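Side-chain contacts in putative dienelactone hydrolase (Klebsiella pneumoniae subsp. pneumoniae MGH 78578, PDB 3F67), which is probably a hydrolase of the dienelactone hydrolase family, with an alpha/beta-hydrolase fold, and probably acts on carboxylic ester bonds: residues I48-L51 against C52-A56; E189-R192 against Q193-A197. All coordinates share one frame; numbering follows the deposited sequence.

In the fold
Interactions 1 and 2 are both single-helix contacts, each on the connecting helix of a beta-alpha-beta unit: helix 46-57 between strands 32-38 and 61-65, and helix 185-197 between strands 172-177 and 202-207. They lie on opposite sides of the chain's centre, about 31 Å apart between centres. Each has an apolar side packed on the fold and a polar side, though Arg-192 turns in to Ile-204 O; interaction 1 is the deeper, with four touching residues buried against two. In 48-56 Asp-50 reaches two arginines through water, and the direct salt bridges run from Arg-49 to Glu-8 and Arg-53 to Glu-46. In 189-197 Glu-189 meets Arg-196 directly, in a salt bridge whose hydrogen bond is weak.

Interaction 1: I48-L51 against C52-A56; sequences IRDL and CRRLA
Arg-53 curls back over the preceding turn, where Arg-49 and Asp-50 lie beneath it. Its CB rests 3.5 Å from Asp-50 O. Arg-53 CG comes to 3.4 Å from Arg-49 O, the carbonyl that already accepts the Arg-53 N-H, and CD passes near the same oxygen. The chi3 bend (-63°) folds the guanidinium back along the helix and lays one face over Arg-49 O and Asp-50 CA, with Arg-53 CZ 3.8 Å from each. NE donates to a water that also donates to Asp-50 OD1. Arg-53 NH1 packs against Arg-49 CB (3.7 Å), bonds to Tyr-21 OH and shares a water that accepts from both it and Arg-49 NE. Arg-53 NH2 sits 3.5 Å from Asp-50 CA and forms a salt bridge with Glu-46; Asp-50 OD1, 4.1 Å from Arg-53 NH2, lies well out of the guanidinium plane. Asp-50 OD2 reaches Arg-54 NH1 through a further water, while Arg-54 NH1 also lies 3.5 Å from Leu-51 CD2. Arg-49 has its own salt bridge to Glu-8. On the inner side of this beta-alpha-beta crossover, Ile-48, Cys-52 and Leu-55 pack on strands 32-38 and 61-65, and Trp-231 of helix 224-238 touches Leu-51 and Leu-55 and makes a cation-pi contact with Arg-54.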
loop_
_atom_site.group_PDB
_atom_site.type_symbol
_atom_site.label_atom_id
_atom_site.label_comp_id
_atom_site.label_asym_id
_atom_site.label_seq_id
_atom_site.Cartn_x
_atom_site.Cartn_y
_atom_site.Cartn_z
ATOM N N ILE A 48 -4.831 -1.938 -10.262
ATOM C CA ILE A 48 -4.070 -2.585 -9.168
ATOM C C ILE A 48 -3.535 -3.957 -9.641
ATOM O O ILE A 48 -2.382 -4.349 -9.319
ATOM C CB ILE A 48 -4.931 -2.712 -7.873
ATOM C CG1 ILE A 48 -5.407 -1.310 -7.404
ATOM C CG2 ILE A 48 -4.164 -3.482 -6.774
ATOM C CD1 ILE A 48 -4.239 -0.336 -7.034
ATOM N N ARG A 49 -4.352 -4.680 -10.399
ATOM C CA ARG A 49 -3.919 -5.960 -10.992
ATOM C C ARG A 49 -2.726 -5.774 -11.936
ATOM O O ARG A 49 -1.772 -6.564 -11.912
ATOM C CB ARG A 49 -5.111 -6.660 -11.676
ATOM C CG ARG A 49 -6.301 -6.896 -10.713
ATOM C CD ARG A 49 -7.580 -7.236 -11.498
ATOM N NE ARG A 49 -7.519 -8.512 -12.214
ATOM C CZ ARG A 49 -8.214 -9.606 -11.876
ATOM N NH1 ARG A 49 -8.117 -10.709 -12.607
ATOM N NH2 ARG A 49 -9.017 -9.603 -10.822
ATOM N N ASP A 50 -2.760 -4.712 -12.746
ATOM C CA ASP A 50 -1.621 -4.318 -13.617
ATOM C C ASP A 50 -0.355 -4.069 -12.767
ATOM O O ASP A 50 0.728 -4.562 -13.109
ATOM C CB ASP A 50 -2.021 -3.052 -14.405
ATOM C CG ASP A 50 -1.004 -2.614 -15.446
ATOM O OD1 ASP A 50 -0.171 -3.425 -15.902
ATOM O OD2 ASP A 50 -1.104 -1.422 -15.849
ATOM N N LEU A 51 -0.483 -3.315 -11.669
ATOM C CA LEU A 51 0.651 -3.087 -10.797
ATOM C C LEU A 51 1.229 -4.393 -10.227
ATOM O O LEU A 51 2.451 -4.504 -10.116
ATOM C CB LEU A 51 0.287 -2.094 -9.659
ATOM C CG LEU A 51 -0.118 -0.683 -10.186
ATOM C CD1 LEU A 51 -0.386 0.197 -8.981
ATOM C CD2 LEU A 51 0.929 -0.031 -11.108
ATOM N N CYS A 52 0.375 -5.355 -9.829
ATOM C CA CYS A 52 0.874 -6.641 -9.307
ATOM C C CYS A 52 1.677 -7.340 -10.408
ATOM O O CYS A 52 2.752 -7.903 -10.164
ATOM C CB CYS A 52 -0.304 -7.551 -8.915
ATOM S SG CYS A 52 -1.110 -6.989 -7.376
ATOM N N ARG A 53 1.153 -7.295 -11.638
ATOM C CA ARG A 53 1.876 -7.930 -12.747
ATOM C C ARG A 53 3.232 -7.234 -13.019
ATOM O O ARG A 53 4.235 -7.924 -13.284
ATOM C CB ARG A 53 1.024 -7.927 -14.016
ATOM C CG ARG A 53 -0.162 -8.863 -13.885
ATOM C CD ARG A 53 -0.892 -9.003 -15.205
ATOM N NE ARG A 53 -1.499 -7.772 -15.740
ATOM C CZ ARG A 53 -2.743 -7.369 -15.536
ATOM N NH1 ARG A 53 -3.558 -8.048 -14.727
ATOM N NH2 ARG A 53 -3.169 -6.242 -16.162
ATOM N N ARG A 54 3.262 -5.893 -12.921
ATOM C CA ARG A 54 4.512 -5.140 -13.114
ATOM C C ARG A 54 5.540 -5.496 -12.044
ATOM O O ARG A 54 6.746 -5.649 -12.345
ATOM C CB ARG A 54 4.228 -3.629 -13.174
ATOM C CG ARG A 54 3.494 -3.261 -14.476
ATOM C CD ARG A 54 3.156 -1.794 -14.524
ATOM N NE ARG A 54 4.324 -0.948 -14.259
ATOM C CZ ARG A 54 4.251 0.310 -13.855
ATOM N NH1 ARG A 54 3.066 0.898 -13.747
ATOM N NH2 ARG A 54 5.384 1.016 -13.642
ATOM N N LEU A 55 5.070 -5.678 -10.814
ATOM C CA LEU A 55 5.981 -6.120 -9.724
ATOM C C LEU A 55 6.488 -7.542 -9.947
ATOM O O LEU A 55 7.668 -7.849 -9.665
ATOM C CB LEU A 55 5.264 -6.023 -8.362
ATOM C CG LEU A 55 5.126 -4.572 -7.833
ATOM C CD1 LEU A 55 4.096 -4.486 -6.683
ATOM C CD2 LEU A 55 6.494 -4.038 -7.369
ATOM N N ALA A 56 5.620 -8.421 -10.445
ATOM C CA ALA A 56 6.025 -9.809 -10.736
ATOM C C ALA A 56 7.106 -9.852 -11.837
ATOM O O ALA A 56 8.008 -10.665 -11.768
ATOM C CB ALA A 56 4.820 -10.650 -11.139
HETATM O O HOH W 1 -6.413 -8.106 -14.888
HETATM O O HOH W 2 0.631 0.388 -14.974
HETATM O O HOH W 3 0.373 -5.903 -16.824
HETATM O O HOH W 4 -1.732 -4.960 -18.559
#

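Interaction 2: E189-R192 against Q193-A197; sequences ETMR and QALRA
Glu-189 and Arg-196, seven residues apart, join their charges across two helical turns. Arg-196 NH2 donates to Glu-189 OE2 at 3.3 Å in a salt bridge whose hydrogen bond is weak, bent to 141° at the hydrogen; OE2 lies at the guanidinium edge, near its plane. A water bonded to Glu-189 OE1 and Arg-196 NH1 links the second pair of atoms. With chi1 at 176°, Glu-189 CG stands anti to the backbone N, and the bend at chi2 brings the carboxylate across Gln-193, with Glu-189 OE2 3.6 Å from Gln-193 NE2. The carboxylate and amide planes are nearly perpendicular. The guanidinium of Arg-196 has Arg-192 O centred over one face, and its NH1 lies 3.6 Å from Arg-192 CB. Helix 185-197 is the crossover between strands 172-177 and 202-207 of the alpha/beta-hydrolase sheet, and successive i to i+4 backbone bonds hold its turns; Leu-195 N to Met-191 O is 2.8 Å. Apolar packing occupies the inward side: selenomethionine Met-191 sets CG 3.9 Å from Leu-195 CD1, and both side chains rest on Trp-130 of helix 124-133 and on strand 202-207. Arg-192 also reaches that strand, its NH2 donating to Ile-204 O.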
loop_
_atom_site.group_PDB
_atom_site.type_symbol
_atom_site.label_atom_id
_atom_site.label_comp_id
_atom_site.label_asym_id
_atom_site.label_seq_id
_atom_site.Cartn_x
_atom_site.Cartn_y
_atom_site.Cartn_z
ATOM N N GLU A 189 5.503 18.346 6.421
ATOM C CA GLU A 189 6.401 18.857 7.459
ATOM C C GLU A 189 6.083 18.278 8.848
ATOM O O GLU A 189 6.995 17.923 9.610
ATOM C CB GLU A 189 6.386 20.399 7.489
ATOM C CG GLU A 189 7.212 21.020 8.608
ATOM C CD GLU A 189 8.721 20.690 8.574
ATOM O OE1 GLU A 189 9.264 20.266 7.532
ATOM O OE2 GLU A 189 9.367 20.919 9.618
ATOM N N THR A 190 4.801 18.213 9.188
ATOM C CA THR A 190 4.404 17.617 10.462
ATOM C C THR A 190 4.911 16.178 10.534
ATOM O O THR A 190 5.435 15.747 11.557
ATOM C CB THR A 190 2.858 17.653 10.640
ATOM O OG1 THR A 190 2.417 19.014 10.548
ATOM C CG2 THR A 190 2.441 17.083 11.971
HETATM N N MSE A 191 4.774 15.443 9.434
HETATM C CA MSE A 191 5.225 14.063 9.432
HETATM C C MSE A 191 6.757 13.968 9.541
HETATM O O MSE A 191 7.283 13.113 10.279
HETATM C CB MSE A 191 4.752 13.353 8.150
HETATM C CG MSE A 191 5.181 11.908 8.128
HETATM SE SE MSE A 191 4.221 10.875 9.511
HETATM C CE MSE A 191 4.721 9.097 8.964
ATOM N N ARG A 192 7.470 14.863 8.861
ATOM C CA ARG A 192 8.926 14.889 8.983
ATOM C C ARG A 192 9.364 15.189 10.405
ATOM O O ARG A 192 10.351 14.615 10.863
ATOM C CB ARG A 192 9.572 15.892 8.005
ATOM C CG ARG A 192 9.515 15.378 6.565
ATOM C CD ARG A 192 9.987 16.441 5.571
ATOM N NE ARG A 192 10.191 15.827 4.249
ATOM C CZ ARG A 192 10.103 16.485 3.099
ATOM N NH1 ARG A 192 9.789 17.783 3.066
ATOM N NH2 ARG A 192 10.342 15.851 1.977
ATOM N N GLN A 193 8.640 16.075 11.102
ATOM C CA GLN A 193 8.922 16.330 12.503
ATOM C C GLN A 193 8.725 15.054 13.310
ATOM O O GLN A 193 9.547 14.768 14.186
ATOM C CB GLN A 193 8.064 17.472 13.090
ATOM C CG GLN A 193 8.428 18.845 12.592
ATOM C CD GLN A 193 7.590 19.940 13.271
ATOM O OE1 GLN A 193 6.674 19.650 14.068
ATOM N NE2 GLN A 193 7.850 21.186 12.907
ATOM N N ALA A 194 7.656 14.316 13.027
ATOM C CA ALA A 194 7.328 13.118 13.785
ATOM C C ALA A 194 8.425 12.053 13.546
ATOM O O ALA A 194 8.874 11.398 14.482
ATOM C CB ALA A 194 5.948 12.580 13.377
ATOM N N LEU A 195 8.851 11.929 12.300
ATOM C CA LEU A 195 9.903 10.938 11.932
ATOM C C LEU A 195 11.264 11.280 12.568
ATOM O O LEU A 195 11.983 10.397 13.079
ATOM C CB LEU A 195 10.021 10.865 10.419
ATOM C CG LEU A 195 8.813 10.265 9.707
ATOM C CD1 LEU A 195 8.881 10.551 8.178
ATOM C CD2 LEU A 195 8.656 8.750 10.028
ATOM N N ARG A 196 11.617 12.568 12.557
ATOM C CA ARG A 196 12.843 12.979 13.212
ATOM C C ARG A 196 12.804 12.742 14.720
ATOM O O ARG A 196 13.795 12.261 15.289
ATOM C CB ARG A 196 13.136 14.454 12.931
ATOM C CG ARG A 196 13.532 14.733 11.502
ATOM C CD ARG A 196 14.134 16.148 11.360
ATOM N NE ARG A 196 13.118 17.193 11.552
ATOM C CZ ARG A 196 12.430 17.753 10.557
ATOM N NH1 ARG A 196 12.644 17.372 9.303
ATOM N NH2 ARG A 196 11.526 18.685 10.813
ATOM N N ALA A 197 11.665 13.056 15.362
ATOM C CA ALA A 197 11.539 12.890 16.815
ATOM C C ALA A 197 11.660 11.406 17.176
ATOM O O ALA A 197 12.152 11.052 18.257
ATOM C CB ALA A 197 10.199 13.410 17.299
HETATM O O HOH W 5 11.808 19.099 7.252
HETATM O O HOH W 6 3.780 20.613 12.535
#